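Local coordinates for mannosyl-glycoprotein endo-beta-N-acetylglucosamidase-like domain-containing protein (Pseudomonas protegens, PDB 4KT3), which probably cleaves peptidoglycan as a type VI secretion glycoside hydrolase effector, here held in complex with its immunity protein, at residues V38-K43 and S70-G75; N83-H88 and K116-F121; P92-A97 and K107-D112; T127-Q132 and A139-R144. All blocks are in the same frame, centred on the assembly; numbering follows the deposited sequence.

Contact 1. Residues V38-K43 and S70-G75; sequences VTFVSK and SQYGTG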
loop_
_atom_site.group_PDB
_atom_site.type_symbol
_atom_site.label_atom_id
_atom_site.label_comp_id
_atom_site.label_asym_id
_atom_site.label_seq_id
_atom_site.Cartn_x
_atom_site.Cartn_y
_atom_site.Cartn_z
ATOM N N VAL A 38 1.844 -2.429 -12.175
ATOM C CA VAL A 38 2.705 -2.352 -13.355
ATOM C C VAL A 38 2.729 -0.926 -13.894
ATOM O O VAL A 38 3.771 -0.412 -14.271
ATOM C CB VAL A 38 2.242 -3.349 -14.462
ATOM C CG1 VAL A 38 2.961 -3.081 -15.789
ATOM C CG2 VAL A 38 2.486 -4.786 -14.014
ATOM N N THR A 39 1.569 -0.281 -13.914
ATOM C CA THR A 39 1.470 1.091 -14.401
ATOM C C THR A 39 2.397 2.019 -13.586
ATOM O O THR A 39 3.119 2.837 -14.139
ATOM C CB THR A 39 -0.003 1.563 -14.339
ATOM O OG1 THR A 39 -0.793 0.770 -15.245
ATOM C CG2 THR A 39 -0.147 3.028 -14.711
ATOM N N PHE A 40 2.365 1.873 -12.274
ATOM C CA PHE A 40 3.199 2.680 -11.400
ATOM C C PHE A 40 4.681 2.443 -11.669
ATOM O O PHE A 40 5.483 3.394 -11.819
ATOM C CB PHE A 40 2.881 2.345 -9.941
ATOM C CG PHE A 40 3.766 3.055 -8.959
ATOM C CD1 PHE A 40 3.544 4.387 -8.659
ATOM C CD2 PHE A 40 4.820 2.395 -8.355
ATOM C CE1 PHE A 40 4.345 5.055 -7.737
ATOM C CE2 PHE A 40 5.639 3.054 -7.443
ATOM C CZ PHE A 40 5.399 4.389 -7.136
ATOM N N VAL A 41 5.065 1.179 -11.739
ATOM C CA VAL A 41 6.469 0.843 -11.935
ATOM C C VAL A 41 6.956 1.354 -13.301
ATOM O O VAL A 41 8.023 1.977 -13.404
ATOM C CB VAL A 41 6.676 -0.668 -11.752
ATOM C CG1 VAL A 41 8.062 -1.101 -12.251
ATOM C CG2 VAL A 41 6.457 -1.038 -10.278
ATOM N N SER A 42 6.162 1.144 -14.348
ATOM C CA SER A 42 6.537 1.618 -15.676
ATOM C C SER A 42 6.649 3.133 -15.709
ATOM O O SER A 42 7.518 3.680 -16.383
ATOM C CB SER A 42 5.523 1.158 -16.709
ATOM O OG SER A 42 5.611 -0.241 -16.864
ATOM N N LYS A 43 5.787 3.818 -14.967
ATOM C CA LYS A 43 5.754 5.271 -15.019
ATOM C C LYS A 43 7.014 5.893 -14.441
ATOM O O LYS A 43 7.505 6.886 -14.955
ATOM C CB LYS A 43 4.545 5.804 -14.247
ATOM C CG LYS A 43 4.421 7.332 -14.262
ATOM C CD LYS A 43 3.049 7.761 -13.782
ATOM C CE LYS A 43 2.867 9.246 -13.901
ATOM N NZ LYS A 43 1.600 9.698 -13.268
ATOM N N SER A 70 3.192 4.839 -1.255
ATOM C CA SER A 70 2.139 5.432 -2.085
ATOM C C SER A 70 1.061 4.470 -2.563
ATOM O O SER A 70 0.196 4.872 -3.330
ATOM C CB SER A 70 2.774 6.113 -3.307
ATOM O OG SER A 70 3.225 5.172 -4.268
ATOM N N GLN A 71 1.143 3.214 -2.132
ATOM C CA GLN A 71 0.222 2.175 -2.591
ATOM C C GLN A 71 0.236 2.142 -4.131
ATOM O O GLN A 71 -0.796 2.215 -4.815
ATOM C CB GLN A 71 -1.194 2.405 -2.039
ATOM C CG GLN A 71 -1.283 2.296 -0.501
ATOM C CD GLN A 71 -0.618 3.466 0.226
ATOM O OE1 GLN A 71 0.271 3.281 1.086
ATOM N NE2 GLN A 71 -1.036 4.663 -0.112
ATOM N N TYR A 72 1.438 2.007 -4.656
ATOM C CA TYR A 72 1.677 1.985 -6.087
ATOM C C TYR A 72 0.997 3.179 -6.754
ATOM O O TYR A 72 0.340 3.068 -7.795
ATOM C CB TYR A 72 1.233 0.652 -6.695
ATOM C CG TYR A 72 2.190 -0.510 -6.452
ATOM C CD1 TYR A 72 3.195 -0.793 -7.357
ATOM C CD2 TYR A 72 2.067 -1.338 -5.330
ATOM C CE1 TYR A 72 4.064 -1.859 -7.165
ATOM C CE2 TYR A 72 2.944 -2.418 -5.126
ATOM C CZ TYR A 72 3.924 -2.676 -6.067
ATOM O OH TYR A 72 4.801 -3.734 -5.940
ATOM N N GLY A 73 1.165 4.339 -6.132
ATOM C CA GLY A 73 0.725 5.588 -6.711
ATOM C C GLY A 73 -0.756 5.880 -6.553
ATOM O O GLY A 73 -1.249 6.867 -7.112
ATOM N N THR A 74 -1.472 5.049 -5.795
ATOM C CA THR A 74 -2.916 5.233 -5.641
ATOM C C THR A 74 -3.338 6.021 -4.403
ATOM O O THR A 74 -4.490 6.446 -4.308
ATOM C CB THR A 74 -3.678 3.895 -5.698
ATOM O OG1 THR A 74 -3.388 3.081 -4.547
ATOM C CG2 THR A 74 -3.334 3.141 -6.973
ATOM N N GLY A 75 -2.423 6.220 -3.452
ATOM C CA GLY A 75 -2.757 6.969 -2.256
ATOM C C GLY A 75 -2.927 8.451 -2.523
ATOM O O GLY A 75 -2.311 8.991 -3.444
#
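Tyr-72 CA sits over one face of the Phe-40 ring, in a CH-pi contact 3.9 Å from the ring centroid and displaced toward the rim. The two rings are turned 80° to each other, with centroids 5.8 Å apart, and they touch through Phe-40 CD2 and Tyr-72 CD1 at 3.7 Å. The Tyr-72 ring receives Val-41 at its edge, CG2 lying near the ring plane and 4.0 Å from CE1. With chi1 176°, Phe-40 CG stands anti to its backbone N, and the ring reaches from helix 35-54 to the backbone of the facing loop, where CD1 comes 3.5 Å from Gly-73 N. That N-H is already engaged: it donates to Ser-70 OG at 2.9 Å, an ST motif, while the hydroxyl is also bonded to Ala-66 O. Phe-40 CE1 lies 3.6 Å from Ser-70 OG. The Tyr-72 hydroxyl bonds Arg-174 of helix 160-174, and Tyr-72 also packs on Asn-96 of the immunity lipoprotein chain. The loop contains a type I' beta turn, Gln-71 to Thr-74, in which Gln-71 O accepts from both N and OG1 of Thr-74. The ST motif of Ser-70, closing on Gly-73 N, overlaps this turn just after helix 59-70, and the loop packs against helix 35-54, consistent with the lysozyme-clan family to which the domain is assigned.

Contact 2. Residues N83-H88 and K116-F121; sequences NYFSMH and KSAQSF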
loop_
_atom_site.group_PDB
_atom_site.type_symbol
_atom_site.label_atom_id
_atom_site.label_comp_id
_atom_site.label_asym_id
_atom_site.label_seq_id
_atom_site.Cartn_x
_atom_site.Cartn_y
_atom_site.Cartn_z
ATOM N N ASN A 83 3.701 13.409 -2.984
ATOM C CA ASN A 83 4.606 12.960 -1.934
ATOM C C ASN A 83 4.613 11.444 -1.933
ATOM O O ASN A 83 3.837 10.811 -1.204
ATOM C CB ASN A 83 4.171 13.541 -0.591
ATOM C CG ASN A 83 5.103 13.178 0.557
ATOM O OD1 ASN A 83 6.019 12.361 0.428
ATOM N ND2 ASN A 83 4.843 13.778 1.720
ATOM N N TYR A 84 5.485 10.873 -2.764
ATOM C CA TYR A 84 5.499 9.423 -2.991
ATOM C C TYR A 84 6.304 8.660 -1.939
ATOM O O TYR A 84 6.401 7.442 -2.004
ATOM C CB TYR A 84 5.970 9.096 -4.411
ATOM C CG TYR A 84 4.957 9.419 -5.471
ATOM C CD1 TYR A 84 4.791 10.718 -5.930
ATOM C CD2 TYR A 84 4.170 8.423 -6.032
ATOM C CE1 TYR A 84 3.853 11.018 -6.909
ATOM C CE2 TYR A 84 3.240 8.716 -7.000
ATOM C CZ TYR A 84 3.082 10.015 -7.431
ATOM O OH TYR A 84 2.139 10.307 -8.401
ATOM N N PHE A 85 6.843 9.371 -0.950
ATOM C CA PHE A 85 7.588 8.733 0.137
ATOM C C PHE A 85 6.948 9.027 1.486
ATOM O O PHE A 85 7.529 8.739 2.541
ATOM C CB PHE A 85 9.066 9.164 0.063
ATOM C CG PHE A 85 9.757 8.598 -1.143
ATOM C CD1 PHE A 85 9.635 9.218 -2.378
ATOM C CD2 PHE A 85 10.461 7.404 -1.066
ATOM C CE1 PHE A 85 10.200 8.671 -3.499
ATOM C CE2 PHE A 85 11.049 6.860 -2.198
ATOM C CZ PHE A 85 10.912 7.498 -3.414
ATOM N N SER A 86 5.726 9.569 1.428
ATOM C CA SER A 86 4.957 9.972 2.606
ATOM C C SER A 86 5.820 10.651 3.670
ATOM O O SER A 86 5.726 10.344 4.864
ATOM C CB SER A 86 4.195 8.779 3.200
ATOM O OG SER A 86 3.293 8.253 2.243
HETATM N N MSE A 87 6.640 11.592 3.217
HETATM C CA MSE A 87 7.521 12.352 4.088
HETATM C C MSE A 87 6.723 13.264 4.987
HETATM O O MSE A 87 5.886 14.027 4.516
HETATM C CB MSE A 87 8.443 13.243 3.253
HETATM C CG MSE A 87 9.266 12.502 2.230
HETATM SE SE MSE A 87 10.812 11.624 3.004
HETATM C CE MSE A 87 11.886 13.189 3.405
ATOM N N HIS A 88 7.026 13.195 6.278
ATOM C CA HIS A 88 6.533 14.158 7.235
ATOM C C HIS A 88 7.118 15.537 6.927
ATOM O O HIS A 88 8.275 15.669 6.503
ATOM C CB HIS A 88 6.924 13.742 8.660
ATOM C CG HIS A 88 6.210 12.524 9.159
ATOM N ND1 HIS A 88 6.508 11.928 10.367
ATOM C CD2 HIS A 88 5.216 11.787 8.612
ATOM C CE1 HIS A 88 5.718 10.883 10.547
ATOM N NE2 HIS A 88 4.932 10.769 9.491
ATOM N N LYS A 116 10.888 15.253 -7.162
ATOM C CA LYS A 116 11.245 16.090 -6.017
ATOM C C LYS A 116 11.036 15.344 -4.706
ATOM O O LYS A 116 11.835 15.495 -3.793
ATOM C CB LYS A 116 10.458 17.397 -6.004
ATOM C CG LYS A 116 10.881 18.369 -7.073
ATOM C CD LYS A 116 12.166 19.068 -6.733
ATOM C CE LYS A 116 12.509 20.056 -7.848
ATOM N NZ LYS A 116 13.512 21.058 -7.453
ATOM N N SER A 117 9.989 14.532 -4.608
ATOM C CA SER A 117 9.768 13.787 -3.369
ATOM C C SER A 117 10.895 12.772 -3.156
ATOM O O SER A 117 11.317 12.545 -2.002
ATOM C CB SER A 117 8.361 13.150 -3.304
ATOM O OG SER A 117 8.224 11.960 -4.071
ATOM N N ALA A 118 11.390 12.193 -4.256
ATOM C CA ALA A 118 12.490 11.234 -4.187
ATOM C C ALA A 118 13.789 11.945 -3.790
ATOM O O ALA A 118 14.583 11.422 -2.999
ATOM C CB ALA A 118 12.657 10.501 -5.525
ATOM N N GLN A 119 14.017 13.128 -4.352
ATOM C CA GLN A 119 15.183 13.932 -3.990
ATOM C C GLN A 119 15.126 14.366 -2.514
ATOM O O GLN A 119 16.160 14.495 -1.846
ATOM C CB GLN A 119 15.285 15.145 -4.932
ATOM C CG GLN A 119 15.603 14.749 -6.375
ATOM C CD GLN A 119 15.556 15.900 -7.350
ATOM O OE1 GLN A 119 14.853 16.882 -7.162
ATOM N NE2 GLN A 119 16.327 15.771 -8.417
ATOM N N SER A 120 13.915 14.587 -2.017
ATOM C CA SER A 120 13.716 14.950 -0.625
ATOM C C SER A 120 14.116 13.784 0.272
ATOM O O SER A 120 14.864 13.960 1.259
ATOM C CB SER A 120 12.259 15.320 -0.396
ATOM O OG SER A 120 12.063 15.782 0.926
ATOM N N PHE A 121 13.613 12.600 -0.058
ATOM C CA PHE A 121 14.013 11.376 0.631
ATOM C C PHE A 121 15.539 11.233 0.635
ATOM O O PHE A 121 16.148 10.978 1.678
ATOM C CB PHE A 121 13.380 10.136 -0.016
ATOM C CG PHE A 121 13.956 8.859 0.497
ATOM C CD1 PHE A 121 13.555 8.345 1.718
ATOM C CD2 PHE A 121 14.955 8.216 -0.193
ATOM C CE1 PHE A 121 14.126 7.199 2.224
ATOM C CE2 PHE A 121 15.528 7.071 0.308
ATOM C CZ PHE A 121 15.110 6.559 1.515
#
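Phe-85 and Phe-121 form the apolar centre where a type I beta turn, Asn-83 to Ser-86, lies against helix 114-129. Their planes are nearly parallel, at 19°, but the centroids are 5.3 Å apart and the rings slide past each other with little overlap. Phe-121 CB sits over one face of the Phe-85 ring, 4.1 Å from CG, while the ring's CE1 presses against Ala-118 CB at 3.7 Å. Selenomethionine Met-87 closes one side: its chain, bent at chi2 and chi3, brings SE near the plane of the Phe-121 ring at its edge and CE to 3.6 Å from Ser-120 OG. That hydroxyl has its polar partner in Pro-92 O. Farther out the contact turns polar. Ser-117 OG lies in the plane of the Phe-85 ring at its edge and accepts from Tyr-84 N at 3.2 Å; it is also bonded to Phe-114 O within its own helix. Ser-86 and His-88 face the immunity lipoprotein chain, bonding Tyr-79 and Asn-70 there. The Asn-83 amide ties the start of the turn to the residue after it: OD1 accepts from Met-87 N at 3.0 Å, and ND2, besides bonding Ala-109 O, donates to an in-plane lone pair of Met-87 O at 3.0 Å.

Contact 3. Residues P92-A97 and K107-D112; sequences PLQIGA and KVAKFD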
loop_
_atom_site.group_PDB
_atom_site.type_symbol
_atom_site.label_atom_id
_atom_site.label_comp_id
_atom_site.label_asym_id
_atom_site.label_seq_id
_atom_site.Cartn_x
_atom_site.Cartn_y
_atom_site.Cartn_z
ATOM N N PRO A 92 13.038 18.637 3.070
ATOM C CA PRO A 92 13.722 19.427 2.043
ATOM C C PRO A 92 12.944 19.403 0.736
ATOM O O PRO A 92 12.348 18.375 0.373
ATOM C CB PRO A 92 15.068 18.718 1.879
ATOM C CG PRO A 92 15.257 17.927 3.129
ATOM C CD PRO A 92 13.882 17.551 3.594
ATOM N N LEU A 93 12.961 20.541 0.046
ATOM C CA LEU A 93 12.327 20.712 -1.267
ATOM C C LEU A 93 10.806 20.799 -1.221
ATOM O O LEU A 93 10.166 20.933 -2.264
ATOM C CB LEU A 93 12.771 19.633 -2.275
ATOM C CG LEU A 93 14.267 19.501 -2.560
ATOM C CD1 LEU A 93 14.582 18.158 -3.217
ATOM C CD2 LEU A 93 14.746 20.671 -3.434
ATOM N N GLN A 94 10.201 20.750 -0.040
ATOM C CA GLN A 94 8.737 20.832 -0.009
ATOM C C GLN A 94 8.242 22.205 -0.492
ATOM O O GLN A 94 8.933 23.232 -0.334
ATOM C CB GLN A 94 8.179 20.530 1.385
ATOM C CG GLN A 94 8.313 21.665 2.399
ATOM C CD GLN A 94 7.678 21.311 3.721
ATOM O OE1 GLN A 94 7.784 20.177 4.185
ATOM N NE2 GLN A 94 7.001 22.281 4.336
ATOM N N ILE A 95 7.035 22.217 -1.058
ATOM C CA ILE A 95 6.409 23.459 -1.499
ATOM C C ILE A 95 5.229 23.823 -0.590
ATOM O O ILE A 95 4.579 24.849 -0.778
ATOM C CB ILE A 95 5.947 23.390 -2.976
ATOM C CG1 ILE A 95 4.890 22.296 -3.170
ATOM C CG2 ILE A 95 7.143 23.149 -3.894
ATOM C CD1 ILE A 95 4.226 22.316 -4.538
ATOM N N GLY A 96 4.974 22.977 0.403
ATOM C CA GLY A 96 3.901 23.195 1.357
ATOM C C GLY A 96 3.766 21.987 2.266
ATOM O O GLY A 96 4.567 21.053 2.183
ATOM N N ALA A 97 2.741 22.001 3.116
ATOM C CA ALA A 97 2.490 20.923 4.072
ATOM C C ALA A 97 1.009 20.880 4.425
ATOM O O ALA A 97 0.333 21.909 4.409
ATOM C CB ALA A 97 3.314 21.140 5.338
ATOM N N LYS A 107 2.028 16.805 10.109
ATOM C CA LYS A 107 1.772 17.242 8.750
ATOM C C LYS A 107 2.639 16.446 7.791
ATOM O O LYS A 107 3.711 15.971 8.162
ATOM C CB LYS A 107 2.046 18.736 8.610
ATOM C CG LYS A 107 1.105 19.606 9.431
ATOM C CD LYS A 107 1.152 21.041 8.950
ATOM C CE LYS A 107 0.348 21.970 9.835
ATOM N NZ LYS A 107 0.450 23.372 9.346
ATOM N N VAL A 108 2.152 16.283 6.565
ATOM C CA VAL A 108 2.942 15.685 5.499
ATOM C C VAL A 108 3.285 16.736 4.451
ATOM O O VAL A 108 2.527 17.684 4.204
ATOM C CB VAL A 108 2.244 14.473 4.824
ATOM C CG1 VAL A 108 2.099 13.323 5.820
ATOM C CG2 VAL A 108 0.886 14.855 4.266
ATOM N N ALA A 109 4.440 16.553 3.843
ATOM C CA ALA A 109 4.958 17.500 2.868
ATOM C C ALA A 109 4.220 17.427 1.536
ATOM O O ALA A 109 3.679 16.385 1.161
ATOM C CB ALA A 109 6.423 17.229 2.641
ATOM N N LYS A 110 4.233 18.552 0.821
ATOM C CA LYS A 110 3.793 18.613 -0.572
ATOM C C LYS A 110 5.024 18.895 -1.431
ATOM O O LYS A 110 5.912 19.636 -1.006
ATOM C CB LYS A 110 2.797 19.755 -0.778
ATOM C CG LYS A 110 1.615 19.764 0.151
ATOM C CD LYS A 110 0.679 20.920 -0.188
ATOM C CE LYS A 110 -0.588 20.870 0.650
ATOM N NZ LYS A 110 -1.604 21.861 0.194
ATOM N N PHE A 111 5.060 18.308 -2.625
ATOM C CA PHE A 111 6.148 18.508 -3.581
ATOM C C PHE A 111 5.650 18.865 -4.980
ATOM O O PHE A 111 4.465 18.710 -5.295
ATOM C CB PHE A 111 7.009 17.247 -3.674
ATOM C CG PHE A 111 7.644 16.859 -2.381
ATOM C CD1 PHE A 111 8.801 17.490 -1.959
ATOM C CD2 PHE A 111 7.078 15.889 -1.572
ATOM C CE1 PHE A 111 9.376 17.161 -0.764
ATOM C CE2 PHE A 111 7.658 15.549 -0.380
ATOM C CZ PHE A 111 8.806 16.190 0.034
ATOM N N ASP A 112 6.575 19.299 -5.835
ATOM C CA ASP A 112 6.253 19.601 -7.233
ATOM C C ASP A 112 6.049 18.355 -8.090
ATOM O O ASP A 112 5.384 18.416 -9.134
ATOM C CB ASP A 112 7.364 20.440 -7.865
ATOM C CG ASP A 112 7.255 21.917 -7.549
ATOM O OD1 ASP A 112 6.135 22.455 -7.481
ATOM O OD2 ASP A 112 8.322 22.551 -7.394
HETATM O O HOH W 1 9.075 20.172 -4.731
#
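Ile-95 meets Lys-110 through CG1, which chi1 of 62° sets between the backbone N and the carbonyl carbon, 3.6 Å from Lys-110 O. From there chi2 of 171° places CD1 at 3.5 Å from Asp-112 OD1, and CG2 lies against the same carboxylate, the two side chains crossing obliquely. Phe-111 CG is anti to its carbonyl carbon (chi1 -60°), and CE1 of the ring lies 3.4 Å from Pro-92 O, with that oxygen in the ring plane at its edge.

Two backbone bonds join the segments. Ile-95 N donates to Lys-110 O at 2.8 Å. Lys-110 N donates to Gly-96 O at 2.9 Å. One step on, Ala-97 and Ala-109 make a non-hydrogen-bonded antiparallel pair with CA atoms 4.4 Å apart; their CB atoms share a sheet face. Ala-97 CA adds a CA-H...O contact to Val-108 O. Gly-96 offers only backbone to Lys-110, whose CG lies 3.7 Å from Gly-96 C. Where the two segments part, water 1 bridges them, donating to Leu-93 O at 2.8 Å and accepting from Asp-112 N.

The amide of Gln-94 has OE1 bonded to Ala-91 N while touching Ala-109 CB. The segments include most of the paired part of the two-stranded antiparallel beta hairpin of strands 96-98 and 108-110, consistent with the small beta region that accompanies the helices in lysozyme-like hydrolases.

Contact 4. Residues T127-Q132 and A139-R144; sequences TAVRGQ and AQALVR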
loop_
_atom_site.group_PDB
_atom_site.type_symbol
_atom_site.label_atom_id
_atom_site.label_comp_id
_atom_site.label_asym_id
_atom_site.label_seq_id
_atom_site.Cartn_x
_atom_site.Cartn_y
_atom_site.Cartn_z
ATOM N N THR A 127 22.174 9.483 3.075
ATOM C CA THR A 127 23.469 9.127 3.618
ATOM C C THR A 127 23.294 7.903 4.508
ATOM O O THR A 127 24.127 7.005 4.526
ATOM C CB THR A 127 24.092 10.326 4.358
ATOM O OG1 THR A 127 24.314 11.382 3.418
ATOM C CG2 THR A 127 25.409 9.970 4.995
ATOM N N ALA A 128 22.163 7.832 5.200
ATOM C CA ALA A 128 21.882 6.700 6.069
ATOM C C ALA A 128 21.647 5.373 5.331
ATOM O O ALA A 128 22.017 4.309 5.829
ATOM C CB ALA A 128 20.712 7.019 6.994
ATOM N N VAL A 129 21.048 5.418 4.147
ATOM C CA VAL A 129 20.749 4.183 3.419
ATOM C C VAL A 129 21.724 3.882 2.285
ATOM O O VAL A 129 21.612 2.850 1.632
ATOM C CB VAL A 129 19.329 4.183 2.817
ATOM C CG1 VAL A 129 18.284 4.301 3.915
ATOM C CG2 VAL A 129 19.176 5.284 1.776
ATOM N N ARG A 130 22.686 4.764 2.035
ATOM C CA ARG A 130 23.492 4.570 0.848
ATOM C C ARG A 130 24.315 3.281 0.902
ATOM O O ARG A 130 24.835 2.881 1.943
ATOM C CB ARG A 130 24.340 5.796 0.531
ATOM C CG ARG A 130 25.369 6.140 1.535
ATOM C CD ARG A 130 26.357 7.203 0.994
ATOM N NE ARG A 130 26.964 6.744 -0.240
ATOM C CZ ARG A 130 26.634 7.159 -1.467
ATOM N NH1 ARG A 130 27.251 6.632 -2.518
ATOM N NH2 ARG A 130 25.727 8.106 -1.664
ATOM N N GLY A 131 24.376 2.618 -0.244
ATOM C CA GLY A 131 25.113 1.382 -0.406
ATOM C C GLY A 131 24.451 0.161 0.200
ATOM O O GLY A 131 25.039 -0.917 0.192
ATOM N N GLN A 132 23.246 0.320 0.747
ATOM C CA GLN A 132 22.557 -0.810 1.362
ATOM C C GLN A 132 21.749 -1.494 0.261
ATOM O O GLN A 132 20.542 -1.280 0.131
ATOM C CB GLN A 132 21.651 -0.334 2.494
ATOM C CG GLN A 132 22.385 0.446 3.559
ATOM C CD GLN A 132 23.257 -0.418 4.442
ATOM O OE1 GLN A 132 23.174 -1.643 4.426
ATOM N NE2 GLN A 132 24.093 0.226 5.236
ATOM N N ALA A 139 16.025 -2.145 4.202
ATOM C CA ALA A 139 14.908 -1.904 5.104
ATOM C C ALA A 139 15.421 -1.675 6.526
ATOM O O ALA A 139 14.933 -0.805 7.248
ATOM C CB ALA A 139 13.946 -3.070 5.066
ATOM N N GLN A 140 16.423 -2.447 6.928
ATOM C CA GLN A 140 16.990 -2.281 8.265
ATOM C C GLN A 140 17.644 -0.907 8.447
ATOM O O GLN A 140 17.529 -0.294 9.503
ATOM C CB GLN A 140 17.971 -3.415 8.567
ATOM C CG GLN A 140 17.276 -4.777 8.714
ATOM C CD GLN A 140 18.195 -5.955 8.425
ATOM O OE1 GLN A 140 19.360 -5.777 8.058
ATOM N NE2 GLN A 140 17.665 -7.167 8.574
ATOM N N ALA A 141 18.299 -0.404 7.406
ATOM C CA ALA A 141 18.915 0.914 7.469
ATOM C C ALA A 141 17.844 2.000 7.546
ATOM O O ALA A 141 18.035 3.036 8.191
ATOM C CB ALA A 141 19.818 1.138 6.260
ATOM N N LEU A 142 16.719 1.755 6.883
ATOM C CA LEU A 142 15.595 2.674 6.900
ATOM C C LEU A 142 15.121 2.873 8.335
ATOM O O LEU A 142 14.869 3.995 8.782
ATOM C CB LEU A 142 14.457 2.095 6.052
ATOM C CG LEU A 142 13.651 3.011 5.156
ATOM C CD1 LEU A 142 14.522 4.000 4.410
ATOM C CD2 LEU A 142 12.868 2.140 4.189
ATOM N N VAL A 143 15.005 1.774 9.064
ATOM C CA VAL A 143 14.616 1.839 10.469
ATOM C C VAL A 143 15.670 2.521 11.343
ATOM O O VAL A 143 15.336 3.319 12.216
ATOM C CB VAL A 143 14.331 0.440 11.024
ATOM C CG1 VAL A 143 14.134 0.497 12.522
ATOM C CG2 VAL A 143 13.101 -0.136 10.340
ATOM N N ARG A 144 16.936 2.200 11.121
ATOM C CA ARG A 144 18.013 2.800 11.906
ATOM C C ARG A 144 18.046 4.316 11.741
ATOM O O ARG A 144 18.355 5.051 12.688
ATOM C CB ARG A 144 19.360 2.211 11.491
ATOM C CG ARG A 144 19.768 0.994 12.295
ATOM C CD ARG A 144 21.266 0.727 12.224
ATOM N NE ARG A 144 21.770 0.793 10.858
ATOM C CZ ARG A 144 21.629 -0.168 9.945
ATOM N NH1 ARG A 144 20.998 -1.300 10.234
ATOM N NH2 ARG A 144 22.129 0.006 8.735
HETATM O O HOH W 2 20.755 3.910 8.800
HETATM O O HOH W 3 22.693 2.656 8.300
HETATM O O HOH W 4 21.600 -2.146 7.014
#
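Ala-141, Val-129 and Gln-132 bury the most surface here, and the methyl of Ala-141 is the point on which the others converge. Its CB lies 3.8 Å from Gln-132 CG, with Val-129 CG1 close by and Ala-128 O at 3.9 Å. Val-129 CG1 also meets Leu-142 CD1 at 3.8 Å. Gln-132 is brought round by a type II beta turn from Val-129, with Gly-131 at positive phi; the side chain then bends at chi2 (-73°), which places CD 4.2 Å from Ala-141 CB. Its NE2 comes within 4.0 Å of Arg-144 NH2, near the guanidinium plane, but both atoms are donors, and no direct bond crosses the contact.

Waters supply the polar link. Water 3 donates to Ala-128 O at 3.0 Å and accepts from Arg-144 NH2 at 2.7 Å. Water 4 accepts from the same NH2 and donates weakly to Gln-132 OE1. Water 2 donates to the carbonyls of Ala-128 and Ala-141.

The contact therefore joins the C-terminal end of helix 114-129 and its turn to helix 135-144; Leu-142 also packs on Leu-164 of helix 160-174, and Gly-131 has a backbone bond with Leu-55, just past helix 35-54.

Overall arrangement
Along the chain, contact 1 comes first, contact 2 encloses contact 3, and contact 4 follows. Contacts 2 and 3 are neighbours, centres 8 Å apart, and two polar ties join them. Contact 1 touches contact 2 through Tyr-84, which packs on Phe-40 and Ser-70. Helix 114-129 serves both contact 2 and contact 4, where Phe-121 reaches Leu-142. Contacts 1 and 4 lie on opposite sides of the chain's centre, about 23 Å apart between centres. Contacts 1 and 2 also face the immunity lipoprotein, whereas 3 and 4 do not touch it. Helix 114-129 and the 83-88 turn thus connect the hairpin, the helical core and the surface that meets the immunity protein.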